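Local coordinates for protein ribonucleoside-diphosphate reductase, alpha chain (Actinobacillus ureae ATCC 25976, PDB 6DQX) that probably reduces ribonucleoside diphosphates to deoxyribonucleotides, serving as the catalytic alpha subunit of a class Id ribonucleotide reductase, at residues A182-I187 against V269-L274; M208-C213 against T243-L248; L411-P416 against I516-S521; S504-A509 against E543-K548; Q520-M525 against K548-Q553. All blocks are in the same frame, centred on the assembly; numbering follows the deposited sequence.

Contact 1: A182-I187 against V269-L274; sequences AGYIDI and VHASNL. With EDO (1,2-ethanediol), chain G.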
# COMPACT_ATOMS: atom_id res chain seq x y z
N ALA A 182 9.06 -1.01 11.51
CA ALA A 182 10.14 -0.06 11.70
C ALA A 182 10.88 0.18 10.42
O ALA A 182 11.33 -0.77 9.75
CB ALA A 182 11.13 -0.54 12.77
N GLY A 183 11.02 1.45 10.06
CA GLY A 183 11.81 1.84 8.90
C GLY A 183 13.16 2.36 9.31
O GLY A 183 13.26 3.07 10.30
N TYR A 184 14.20 2.02 8.56
CA TYR A 184 15.56 2.52 8.81
C TYR A 184 16.08 3.44 7.70
O TYR A 184 15.98 3.10 6.52
CB TYR A 184 16.51 1.34 8.98
CG TYR A 184 16.34 0.61 10.31
CD1 TYR A 184 15.31 -0.29 10.51
CD2 TYR A 184 17.25 0.82 11.34
CE1 TYR A 184 15.17 -0.96 11.72
CE2 TYR A 184 17.12 0.15 12.54
CZ TYR A 184 16.10 -0.74 12.72
OH TYR A 184 15.99 -1.40 13.91
N ILE A 185 16.68 4.55 8.11
CA ILE A 185 17.23 5.57 7.20
C ILE A 185 18.64 5.96 7.69
O ILE A 185 18.88 6.05 8.90
CB ILE A 185 16.25 6.78 7.15
CG1 ILE A 185 16.57 7.74 6.01
CG2 ILE A 185 16.18 7.53 8.48
CD1 ILE A 185 16.22 7.18 4.65
N ASP A 186 19.57 6.20 6.76
CA ASP A 186 20.93 6.61 7.14
C ASP A 186 20.92 8.08 7.58
O ASP A 186 20.17 8.90 7.02
CB ASP A 186 21.88 6.39 6.01
CG ASP A 186 21.87 4.94 5.52
OD1 ASP A 186 22.64 4.10 6.05
OD2 ASP A 186 21.03 4.66 4.65
N ILE A 187 21.73 8.41 8.59
CA ILE A 187 21.80 9.79 9.12
C ILE A 187 22.31 10.78 8.06
O ILE A 187 21.99 11.98 8.15
CB ILE A 187 22.65 9.88 10.42
CG1 ILE A 187 22.32 11.18 11.19
CG2 ILE A 187 24.12 9.68 10.12
CD1 ILE A 187 22.81 11.19 12.62
N VAL A 269 24.76 -5.66 6.14
CA VAL A 269 23.64 -5.46 7.04
C VAL A 269 23.28 -3.98 6.91
O VAL A 269 24.02 -3.12 7.38
CB VAL A 269 23.97 -5.86 8.51
CG1 VAL A 269 22.77 -5.64 9.41
CG2 VAL A 269 24.39 -7.33 8.58
N HIS A 270 22.15 -3.69 6.24
CA HIS A 270 21.72 -2.31 6.02
C HIS A 270 21.02 -1.71 7.20
O HIS A 270 21.02 -0.47 7.38
CB HIS A 270 20.74 -2.23 4.82
CG HIS A 270 21.29 -2.78 3.54
ND1 HIS A 270 22.27 -2.14 2.82
CD2 HIS A 270 20.97 -3.89 2.84
CE1 HIS A 270 22.56 -2.85 1.75
NE2 HIS A 270 21.76 -3.91 1.72
N ALA A 271 20.35 -2.57 7.97
CA ALA A 271 19.39 -2.17 8.99
C ALA A 271 19.19 -3.33 9.96
O ALA A 271 19.53 -4.48 9.66
CB ALA A 271 18.04 -1.83 8.34
N SER A 272 18.59 -3.03 11.09
CA SER A 272 18.12 -4.06 12.02
C SER A 272 16.60 -4.28 11.89
O SER A 272 15.97 -3.89 10.88
CB SER A 272 18.62 -3.72 13.44
OG SER A 272 18.28 -4.74 14.38
N ASN A 273 16.01 -4.93 12.88
CA ASN A 273 14.61 -5.33 12.84
C ASN A 273 13.78 -4.41 13.72
O ASN A 273 14.25 -3.39 14.19
CB ASN A 273 14.46 -6.77 13.31
CG ASN A 273 14.78 -6.93 14.78
OD1 ASN A 273 15.79 -6.42 15.24
ND2 ASN A 273 13.91 -7.58 15.54
N LEU A 274 12.52 -4.79 13.95
CA LEU A 274 11.61 -4.01 14.78
C LEU A 274 12.16 -3.73 16.18
O LEU A 274 11.93 -2.65 16.72
CB LEU A 274 10.28 -4.76 14.89
CG LEU A 274 9.16 -4.08 15.65
CD1 LEU A 274 8.70 -2.87 14.87
CD2 LEU A 274 8.00 -5.06 15.82
C1 EDO G . 25.04 15.12 6.97
O1 EDO G . 26.13 14.34 6.49
C2 EDO G . 23.81 14.24 6.84
O2 EDO G . 22.49 14.76 7.07
O HOH W 1 22.75 1.17 6.20

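Contact 2: M208-C213 against T243-L248; sequences MYYGVC and TGIPYL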
# COMPACT_ATOMS: atom_id res chain seq x y z
N MET A 208 4.19 3.83 12.64
CA MET A 208 5.42 3.09 12.43
C MET A 208 6.53 3.68 13.28
O MET A 208 6.52 4.89 13.62
CB MET A 208 5.82 3.02 10.96
CG MET A 208 6.19 4.33 10.31
SD MET A 208 6.82 4.07 8.65
CE MET A 208 8.58 4.05 8.93
N TYR A 209 7.47 2.82 13.65
CA TYR A 209 8.70 3.26 14.31
C TYR A 209 9.80 3.48 13.29
O TYR A 209 9.65 3.14 12.11
CB TYR A 209 9.14 2.21 15.33
CG TYR A 209 8.10 1.91 16.36
CD1 TYR A 209 7.69 2.90 17.27
CD2 TYR A 209 7.49 0.66 16.42
CE1 TYR A 209 6.71 2.63 18.22
CE2 TYR A 209 6.51 0.38 17.37
CZ TYR A 209 6.13 1.37 18.26
OH TYR A 209 5.15 1.09 19.19
N TYR A 210 10.90 4.08 13.73
CA TYR A 210 12.07 4.20 12.89
C TYR A 210 13.37 4.17 13.65
O TYR A 210 13.43 4.43 14.85
CB TYR A 210 12.04 5.43 11.95
CG TYR A 210 12.28 6.79 12.61
CD1 TYR A 210 11.43 7.28 13.59
CD2 TYR A 210 13.37 7.56 12.26
CE1 TYR A 210 11.66 8.51 14.20
CE2 TYR A 210 13.61 8.78 12.85
CZ TYR A 210 12.75 9.25 13.80
OH TYR A 210 13.04 10.44 14.37
N GLY A 211 14.41 3.83 12.88
CA GLY A 211 15.78 3.83 13.31
C GLY A 211 16.64 4.61 12.36
O GLY A 211 16.33 4.72 11.16
N VAL A 212 17.74 5.12 12.89
CA VAL A 212 18.69 5.89 12.12
C VAL A 212 20.04 5.18 12.09
O VAL A 212 20.59 4.80 13.15
CB VAL A 212 18.83 7.32 12.68
CG1 VAL A 212 19.95 8.05 11.95
CG2 VAL A 212 17.51 8.06 12.52
N CYS A 213 20.54 4.98 10.89
CA CYS A 213 21.82 4.31 10.69
C CYS A 213 22.97 5.31 10.71
O CYS A 213 23.04 6.20 9.86
CB CYS A 213 21.82 3.47 9.41
SG CYS A 213 20.28 2.58 9.15
N THR A 243 10.57 11.16 22.71
CA THR A 243 9.76 10.01 22.25
C THR A 243 10.28 8.60 22.60
O THR A 243 9.53 7.63 22.52
CB THR A 243 9.57 10.07 20.71
OG1 THR A 243 10.82 9.94 20.03
CG2 THR A 243 8.93 11.41 20.32
N GLY A 244 11.55 8.50 22.98
CA GLY A 244 12.21 7.21 23.14
C GLY A 244 12.96 6.79 21.88
O GLY A 244 13.91 6.02 21.97
N ILE A 245 12.56 7.33 20.72
CA ILE A 245 13.10 6.94 19.43
C ILE A 245 13.62 8.20 18.73
O ILE A 245 13.34 9.33 19.20
CB ILE A 245 12.03 6.16 18.63
CG1 ILE A 245 10.91 7.09 18.12
CG2 ILE A 245 11.48 5.01 19.46
CD1 ILE A 245 10.21 6.55 16.90
N PRO A 246 14.34 8.09 17.61
CA PRO A 246 14.60 6.84 16.85
C PRO A 246 15.47 5.82 17.57
O PRO A 246 16.28 6.18 18.40
CB PRO A 246 15.38 7.35 15.63
CG PRO A 246 16.02 8.62 16.07
CD PRO A 246 15.06 9.24 17.04
N TYR A 247 15.36 4.57 17.14
CA TYR A 247 16.42 3.58 17.40
C TYR A 247 17.73 4.01 16.74
O TYR A 247 17.75 4.74 15.75
CB TYR A 247 16.01 2.18 16.85
CG TYR A 247 14.59 1.76 17.18
CD1 TYR A 247 14.01 2.12 18.38
CD2 TYR A 247 13.84 0.98 16.29
CE1 TYR A 247 12.73 1.74 18.70
CE2 TYR A 247 12.54 0.59 16.61
CZ TYR A 247 12.00 0.99 17.81
OH TYR A 247 10.70 0.63 18.18
N LEU A 248 18.86 3.58 17.32
CA LEU A 248 20.15 3.81 16.73
C LEU A 248 20.70 2.50 16.19
O LEU A 248 20.67 1.49 16.88
CB LEU A 248 21.09 4.39 17.77
CG LEU A 248 20.65 5.78 18.26
CD1 LEU A 248 21.49 6.18 19.46
CD2 LEU A 248 20.77 6.80 17.14

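Contact 3: L411-P416 against I516-S521; sequences LMSIAP and IDQGQS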
# COMPACT_ATOMS: atom_id res chain seq x y z
N LEU A 411 23.60 -17.73 15.22
CA LEU A 411 23.02 -18.50 16.30
C LEU A 411 22.36 -17.68 17.42
O LEU A 411 21.39 -18.17 18.01
CB LEU A 411 24.09 -19.40 16.93
CG LEU A 411 24.43 -20.71 16.19
CD1 LEU A 411 23.17 -21.55 15.98
CD2 LEU A 411 25.15 -20.47 14.89
N MET A 412 22.87 -16.49 17.72
CA MET A 412 22.44 -15.76 18.93
C MET A 412 22.05 -14.32 18.74
O MET A 412 22.70 -13.59 18.01
CB MET A 412 23.54 -15.84 20.02
CG MET A 412 23.70 -17.23 20.61
SD MET A 412 25.04 -17.32 21.81
CE MET A 412 24.24 -16.34 23.07
N SER A 413 21.02 -13.91 19.46
CA SER A 413 20.56 -12.53 19.45
C SER A 413 19.80 -12.30 20.73
O SER A 413 19.06 -13.19 21.18
CB SER A 413 19.64 -12.28 18.23
OG SER A 413 18.45 -13.03 18.33
N ILE A 414 19.88 -11.10 21.28
CA ILE A 414 19.22 -10.84 22.57
C ILE A 414 18.01 -9.93 22.39
O ILE A 414 18.09 -8.71 22.51
CB ILE A 414 20.22 -10.29 23.64
CG1 ILE A 414 21.49 -11.12 23.68
CG2 ILE A 414 19.54 -10.16 25.00
CD1 ILE A 414 21.30 -12.60 23.91
N ALA A 415 16.89 -10.57 22.08
CA ALA A 415 15.61 -9.88 21.93
C ALA A 415 15.00 -9.42 23.28
O ALA A 415 15.35 -9.94 24.35
CB ALA A 415 14.64 -10.78 21.21
N PRO A 416 14.03 -8.50 23.22
CA PRO A 416 13.27 -8.16 24.42
C PRO A 416 12.39 -9.35 24.80
O PRO A 416 12.03 -10.15 23.94
CB PRO A 416 12.39 -6.97 23.96
CG PRO A 416 12.98 -6.52 22.66
CD PRO A 416 13.50 -7.77 22.04
N ILE A 516 28.29 -12.81 20.74
CA ILE A 516 26.93 -12.79 20.15
C ILE A 516 27.09 -12.39 18.69
O ILE A 516 27.57 -11.29 18.37
CB ILE A 516 26.02 -11.77 20.89
CG1 ILE A 516 25.77 -12.22 22.33
CG2 ILE A 516 24.67 -11.61 20.15
CD1 ILE A 516 25.22 -11.12 23.23
N ASP A 517 26.74 -13.30 17.79
CA ASP A 517 26.92 -13.04 16.37
C ASP A 517 25.89 -12.07 15.74
O ASP A 517 26.18 -11.47 14.71
CB ASP A 517 27.15 -14.35 15.56
CG ASP A 517 26.06 -15.39 15.78
OD1 ASP A 517 25.01 -15.08 16.39
OD2 ASP A 517 26.24 -16.56 15.31
N GLN A 518 24.71 -11.93 16.34
CA GLN A 518 23.79 -10.85 15.98
C GLN A 518 23.94 -9.72 16.99
O GLN A 518 25.08 -9.30 17.31
CB GLN A 518 22.36 -11.37 15.81
CG GLN A 518 22.18 -12.50 14.79
CD GLN A 518 20.76 -12.56 14.27
OE1 GLN A 518 20.27 -11.59 13.67
NE2 GLN A 518 20.06 -13.65 14.53
N GLY A 519 22.83 -9.20 17.49
CA GLY A 519 22.86 -8.02 18.35
C GLY A 519 22.08 -8.16 19.61
O GLY A 519 21.71 -9.29 20.05
N GLN A 520 21.81 -7.01 20.23
CA GLN A 520 21.16 -6.98 21.50
C GLN A 520 20.22 -5.78 21.60
O GLN A 520 20.62 -4.67 21.29
CB GLN A 520 22.21 -6.83 22.64
CG GLN A 520 23.31 -7.85 22.66
CD GLN A 520 24.32 -7.49 23.75
OE1 GLN A 520 23.95 -7.44 24.94
NE2 GLN A 520 25.54 -7.17 23.35
N SER A 521 18.98 -6.02 22.03
CA SER A 521 18.01 -4.92 22.27
C SER A 521 18.30 -4.29 23.60
O SER A 521 17.99 -4.87 24.63
CB SER A 521 16.57 -5.43 22.24
OG SER A 521 16.37 -6.16 21.06

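Contact 4: S504-A509 against E543-K548; sequences SVIQQA and EELGLK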
# COMPACT_ATOMS: atom_id res chain seq x y z
N SER A 504 26.84 1.18 33.11
CA SER A 504 27.01 -0.27 33.35
C SER A 504 26.20 -1.14 32.39
O SER A 504 26.68 -2.18 31.92
CB SER A 504 26.78 -0.65 34.82
OG SER A 504 25.42 -0.89 35.11
N VAL A 505 25.00 -0.67 32.05
CA VAL A 505 24.16 -1.34 31.05
C VAL A 505 24.92 -1.42 29.71
O VAL A 505 25.04 -2.49 29.12
CB VAL A 505 22.80 -0.62 30.90
CG1 VAL A 505 22.05 -1.08 29.66
CG2 VAL A 505 21.96 -0.84 32.15
N ILE A 506 25.47 -0.29 29.29
CA ILE A 506 26.21 -0.20 28.03
C ILE A 506 27.49 -1.03 28.06
O ILE A 506 27.78 -1.78 27.10
CB ILE A 506 26.54 1.29 27.71
CG1 ILE A 506 25.24 2.10 27.54
CG2 ILE A 506 27.43 1.43 26.49
CD1 ILE A 506 24.24 1.53 26.59
N GLN A 507 28.24 -0.90 29.16
CA GLN A 507 29.47 -1.67 29.29
C GLN A 507 29.27 -3.19 29.31
O GLN A 507 30.00 -3.91 28.62
CB GLN A 507 30.28 -1.20 30.51
CG GLN A 507 30.87 0.16 30.26
CD GLN A 507 31.60 0.74 31.45
OE1 GLN A 507 31.45 0.29 32.59
NE2 GLN A 507 32.35 1.80 31.19
N GLN A 508 28.25 -3.67 30.03
CA GLN A 508 27.90 -5.08 30.00
C GLN A 508 27.49 -5.56 28.62
O GLN A 508 27.83 -6.69 28.23
CB GLN A 508 26.81 -5.42 31.01
CG GLN A 508 27.28 -5.43 32.46
CD GLN A 508 26.21 -5.94 33.41
OE1 GLN A 508 25.23 -6.53 32.99
NE2 GLN A 508 26.38 -5.65 34.70
N ALA A 509 26.75 -4.72 27.89
CA ALA A 509 26.36 -5.06 26.52
C ALA A 509 27.61 -5.14 25.63
O ALA A 509 27.77 -6.09 24.84
CB ALA A 509 25.33 -4.06 25.96
N GLU A 543 28.77 3.63 20.80
CA GLU A 543 29.40 3.39 19.51
C GLU A 543 30.87 3.05 19.66
O GLU A 543 31.37 2.14 18.99
CB GLU A 543 29.26 4.60 18.55
CG GLU A 543 29.83 4.31 17.16
CD GLU A 543 31.28 4.75 16.93
OE1 GLU A 543 31.86 4.36 15.90
OE2 GLU A 543 31.85 5.47 17.78
N GLU A 544 31.59 3.80 20.49
CA GLU A 544 33.03 3.55 20.69
C GLU A 544 33.31 2.14 21.21
O GLU A 544 34.27 1.51 20.80
CB GLU A 544 33.66 4.56 21.65
CG GLU A 544 34.00 5.88 21.00
CD GLU A 544 34.31 6.97 22.02
OE1 GLU A 544 34.95 6.63 23.05
OE2 GLU A 544 33.90 8.14 21.79
N LEU A 545 32.46 1.65 22.10
CA LEU A 545 32.63 0.31 22.68
C LEU A 545 32.18 -0.84 21.78
O LEU A 545 32.38 -1.98 22.13
CB LEU A 545 31.95 0.25 24.03
CG LEU A 545 32.60 1.11 25.13
CD1 LEU A 545 31.88 0.94 26.44
CD2 LEU A 545 34.09 0.79 25.28
N GLY A 546 31.58 -0.55 20.62
CA GLY A 546 31.23 -1.55 19.62
C GLY A 546 29.79 -2.02 19.62
O GLY A 546 29.49 -3.00 18.94
N LEU A 547 28.89 -1.36 20.37
CA LEU A 547 27.46 -1.72 20.36
C LEU A 547 26.93 -1.53 18.95
O LEU A 547 27.33 -0.58 18.25
CB LEU A 547 26.61 -0.90 21.33
CG LEU A 547 26.46 -1.47 22.73
CD1 LEU A 547 27.82 -1.54 23.38
CD2 LEU A 547 25.49 -0.68 23.59
N LYS A 548 26.10 -2.47 18.52
CA LYS A 548 25.57 -2.41 17.14
C LYS A 548 24.26 -1.62 17.07
O LYS A 548 23.86 -1.17 15.98
CB LYS A 548 25.38 -3.82 16.59
CG LYS A 548 26.63 -4.67 16.63
CD LYS A 548 26.31 -6.11 16.31
CE LYS A 548 27.56 -6.92 16.16
NZ LYS A 548 27.33 -8.37 15.87

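Contact 5: Q520-M525 against K548-Q553; sequences QSINIM and KSIYYQ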
# COMPACT_ATOMS: atom_id res chain seq x y z
N GLN A 520 21.81 -7.01 20.23
CA GLN A 520 21.16 -6.98 21.50
C GLN A 520 20.22 -5.78 21.60
O GLN A 520 20.62 -4.67 21.29
CB GLN A 520 22.21 -6.83 22.64
CG GLN A 520 23.31 -7.85 22.66
CD GLN A 520 24.32 -7.49 23.75
OE1 GLN A 520 23.95 -7.44 24.94
NE2 GLN A 520 25.54 -7.17 23.35
N SER A 521 18.98 -6.02 22.03
CA SER A 521 18.01 -4.92 22.27
C SER A 521 18.30 -4.29 23.60
O SER A 521 17.99 -4.87 24.63
CB SER A 521 16.57 -5.43 22.24
OG SER A 521 16.37 -6.16 21.06
N ILE A 522 18.90 -3.12 23.57
CA ILE A 522 19.37 -2.46 24.75
C ILE A 522 18.60 -1.16 24.95
O ILE A 522 18.78 -0.19 24.19
CB ILE A 522 20.88 -2.22 24.69
CG1 ILE A 522 21.61 -3.57 24.59
CG2 ILE A 522 21.34 -1.34 25.86
CD1 ILE A 522 21.54 -4.47 25.83
N ASN A 523 17.79 -1.18 25.99
CA ASN A 523 17.10 0.01 26.51
C ASN A 523 17.93 0.68 27.59
O ASN A 523 18.71 0.03 28.28
CB ASN A 523 15.74 -0.39 27.10
CG ASN A 523 14.76 -0.90 26.05
OD1 ASN A 523 14.68 -0.34 24.97
ND2 ASN A 523 14.01 -1.96 26.38
N ILE A 524 17.75 1.99 27.75
CA ILE A 524 18.33 2.70 28.89
C ILE A 524 17.21 3.55 29.49
O ILE A 524 16.18 3.80 28.84
CB ILE A 524 19.54 3.58 28.52
CG1 ILE A 524 19.18 4.66 27.49
CG2 ILE A 524 20.69 2.74 27.97
CD1 ILE A 524 20.28 5.69 27.31
N MET A 525 17.43 3.98 30.73
CA MET A 525 16.46 4.77 31.46
C MET A 525 17.19 5.97 32.03
O MET A 525 18.19 5.81 32.75
CB MET A 525 15.82 3.95 32.56
CG MET A 525 14.57 4.59 33.13
SD MET A 525 13.76 3.53 34.33
CE MET A 525 12.72 2.49 33.29
N LYS A 548 26.10 -2.47 18.52
CA LYS A 548 25.57 -2.41 17.14
C LYS A 548 24.26 -1.62 17.07
O LYS A 548 23.86 -1.17 15.98
CB LYS A 548 25.38 -3.82 16.59
CG LYS A 548 26.63 -4.67 16.63
CD LYS A 548 26.31 -6.11 16.31
CE LYS A 548 27.56 -6.92 16.16
NZ LYS A 548 27.33 -8.37 15.87
N SER A 549 23.59 -1.45 18.22
CA SER A 549 22.33 -0.72 18.27
C SER A 549 21.99 -0.23 19.66
O SER A 549 22.59 -0.67 20.65
CB SER A 549 21.17 -1.59 17.75
OG SER A 549 21.00 -2.76 18.56
N ILE A 550 21.07 0.72 19.72
CA ILE A 550 20.38 1.12 20.93
C ILE A 550 18.89 1.11 20.59
O ILE A 550 18.51 1.54 19.49
CB ILE A 550 20.79 2.52 21.44
CG1 ILE A 550 22.24 2.54 21.95
CG2 ILE A 550 19.85 2.99 22.54
CD1 ILE A 550 22.47 1.78 23.24
N TYR A 551 18.07 0.66 21.53
CA TYR A 551 16.62 0.54 21.35
C TYR A 551 15.92 1.80 21.90
O TYR A 551 16.11 2.85 21.31
CB TYR A 551 16.17 -0.77 21.99
CG TYR A 551 14.79 -1.31 21.65
CD1 TYR A 551 14.12 -0.96 20.48
CD2 TYR A 551 14.18 -2.22 22.51
CE1 TYR A 551 12.86 -1.50 20.19
CE2 TYR A 551 12.96 -2.77 22.22
CZ TYR A 551 12.30 -2.39 21.07
OH TYR A 551 11.09 -2.95 20.83
N TYR A 552 15.12 1.72 22.96
CA TYR A 552 14.39 2.88 23.53
C TYR A 552 15.17 3.62 24.60
O TYR A 552 15.88 3.00 25.39
CB TYR A 552 13.09 2.42 24.23
CG TYR A 552 11.91 2.23 23.35
CD1 TYR A 552 11.04 3.29 23.07
CD2 TYR A 552 11.64 0.97 22.78
CE1 TYR A 552 9.93 3.11 22.25
CE2 TYR A 552 10.54 0.77 21.94
CZ TYR A 552 9.69 1.84 21.68
OH TYR A 552 8.60 1.64 20.85
N GLN A 553 14.98 4.93 24.67
CA GLN A 553 15.42 5.70 25.82
C GLN A 553 14.17 5.97 26.60
O GLN A 553 13.30 6.73 26.13
CB GLN A 553 16.09 6.99 25.37
CG GLN A 553 16.65 7.85 26.51
CD GLN A 553 17.10 9.20 26.04
OE1 GLN A 553 17.90 9.32 25.09
NE2 GLN A 553 16.63 10.25 26.72
O HOH W 2 22.82 -4.82 18.77
O HOH W 3 23.10 -3.29 21.53

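Contact 1: A182-I187 against V269-L274
Y184 carries most of this contact, laying its ring along the backbone of A271, S272 and N273. Its hydroxyl donates to N273 O, with Y184 OH and N273 O 2.7 Å apart and the acceptor at the ring edge. A271 CB meets the base of the ring obliquely, 3.6 Å from Y184 CG, while S272 N lies over one face, displaced toward the rim. CG, anti to its carbonyl carbon (chi1 -73°), sets the ring beside these three residues. At one end L274 CD1 touches A182 CB at 4.0 Å; at the other a single water donates to both D186 OD1 (2.9 Å) and H270 O (2.7 Å).

The second shell fixes the loop. The N273 amide pairs with I278 N and E277 OE1, and S272 OG with I278 O. D186 also forms a salt bridge with K251 and a bond to Y137 OH, whose ring stacks on H270. A strand of the barrel sheet is thus joined to the irregular chain ahead of strand 288-296. The chemistry is mixed: the phenol satisfies one buried carbonyl, but the rim of one ring face lies over S272 N, for which the model has no hydrogen-bonding partner.

Contact 2: M208-C213 against T243-L248
V212 N donates to Y247 O over 2.9 Å, almost straight at 165°, and the same carbonyl receives a CA-H...O contact from G211 CA at 3.3 Å. One step back, Y247 N returns a bond to Y210 O (3.0 Å), meeting it in the carbonyl plane on a lone pair; Y210 O also lies over one face of the Y247 ring.

P246, which follows a cis peptide bond, lies alongside Y210, and its CB sits over the tyrosine face, 3.8 Å from the centroid and 20° off the normal. P246 CB also touches V212 CG2 at 3.8 Å. I245 CD1 reaches Y210 CD1 at 3.6 Å. Y210 CB points away, but CG lies between the backbone N and carbonyl carbon (chi1 74°), turning the ring toward P246 and I245. Y247 OH hangs above the Y209 ring, 3.4 Å from Y209 CG, as the two phenols cross.

T243 OG1 accepts from I245 N in an ST turn, and K240 NZ of helix 227-243 bonds to both G244 O and P246 O. Parallel strands 209-213 and 247-249, joined through helices 216-223 and 227-243, make a beta-alpha-beta crossover of the kind that builds the ten-stranded barrel of ribonucleotide reductases.

Contact 3: L411-P416 against I516-S521
I414 and Q520 form a single beta-type bridge between two extended loops running in the same direction through the interior of the ribonucleotide reductase barrel domain, one leading to helix 418-423 and the other to strand 524-525. The ladder is a worked case of sheet-like pairing without a regular strand: bonds from I414 N to G519 O (2.9 Å) and from S521 N to I414 O flank the bridge, and one step further back Q518 N donates to M412 O at 3.1 Å, nearly along the C=O axis.

Where the backbone ladder stops, a carboxylate continues it. D517 OD2 accepts L411 N at 2.9 Å and D517 OD1 accepts M412 N at 2.9 Å, each oxygen being met on its syn side, with a weak third bond from L411 N to OD1. The carboxylate folds back over its own main chain (chi1 54°, CG between the backbone N and the carbonyl carbon) to face these two successive amides, which fix its rotation.

Apolar contacts line the flanks. The I414 and I516 side chains cross at about a right angle, I414 CG1 3.8 Å from I516 CD1, and I414 lies beside Q520, pointing the same way. S413 CB abuts Q518 CB. Beyond that point the Q518 amide turns to M279 N and L346 O, and Q520 NE2 to Q513 OE1. Helix 367-395 covers L411 and M412.

At the far end S521 OG bonds to C275 O and rests 3.4 Å from P416 CD, while S521 N gives I414 O a 2.9 Å bond that is practically linear at 178°.

Contact 4: S504-A509 against E543-K548
L547 and I506 make the centre of this apolar contact, their side chains crossing at about a right angle. One branch of the leucine does most of the touching: L547 CD2 lies 3.9 Å from I506 CD1 and 4.1 Å from A509 CB. With I506 CG1 anti to the carbonyl carbon (chi1 -62°), I506 CG2 and CD1 both meet that same L547 CD2. The other branch, L547 CD1, rests 3.7 Å from I506 O on the helix backbone. A second leucine, L545, touches at the more exposed margin, where its CD1 meets the aliphatic part of Q507 (4.0 Å to Q507 CG) and more distantly I506 CG2. Q507 OE1 is hydrogen-bonded to S570 OG.

No hydrogen bond crosses between 504-509 and 543-548; the polar interactions instead shape the second segment. G546 takes positive phi (99°) in a Schellman motif: two bonds run back into the last helical turn, one of them G546 N to E543 O at 3.2 Å. The turn sends L545 and L547 toward the same helix. N253 ND2 binds both E543 O and L547 O, and E544 forms a salt bridge with K223.

In the fold, this is the point where the chain leaving helix 532-544 packs on helix 502-513 before entering strand 549-554. I506 also touches L538 and A542 of helix 532-544, A510 meets both leucines, and A509 leans on I522 just ahead of strand 524-525.

Contact 5: Q520-M525 against K548-Q553
S549 meets Q520 through two ordered waters. One accepts from Q520 N at 2.8 Å and donates to S549 OG at 2.8 Å; the other donates both to Q520 O (2.8 Å) and to S549 O (2.8 Å). One water thus bridges the two backbone carbonyls and the other links Q520 N to the serine hydroxyl, which also bonds to T276 O.

I550 follows, its branches resting against I522: CG2 near the carbonyl oxygen, CD1 near I522 CG2. Direct bonding starts at Y551, whose N donates to I522 O at 2.9 Å from above the carbonyl plane, 39° out of it. The Y551 side chain, with CG anti to the backbone N (chi1 -165°), runs beside N523 and points the same way; ring and amide planes are only 19° apart, and Y551 CD2 comes within 3.1 Å of N523 OD1.

Y552 N then bonds to N523 OD1 at 2.9 Å, in the plane of the amide carbonyl, while Y552 CD2 sits over the centre of the Y551 ring, consistent with the adjacent tyrosine pair of the radical-transfer path in class I reductases. N523 ND2 donates to E432 OE2, so that amide is fixed at both ends. I524 N returns a 3.2 Å bond to Y552 O. Last, Q553 CG packs by I524 CG1, its amide passing on to Y539 OH and T241 OG1.

Strands 524-525 and 549-554 are the parallel pair of a beta-alpha-beta unit whose helix 532-544 covers I524 and I550, with helix 502-513 packed against I522 and I550 and strand 247-249 antiparallel on strand 549-554.

Contacts 1, 2 and 5 follow one another across the barrel sheet. Strands 181-186 and 209-213 are neighbours, joined by a probable bond from C213 N to I185 O (2.8 Å), and 247-249 pairs in turn with 549-554 through I550 N and L248 O (3.0 Å). Contacts 3 and 5 share Q520 and S521. Contact 4 touches both and shares K548 with contact 5; K548 NZ reaches Q518 O at 2.8 Å. Contacts 1, 3 and 5 border the C275-E277 loop, which, as in relatives, probably belongs to the active site. All five lie away from the magnesium-binding H65, although the A271 side chain is about 10 Å from a bound magnesium ion.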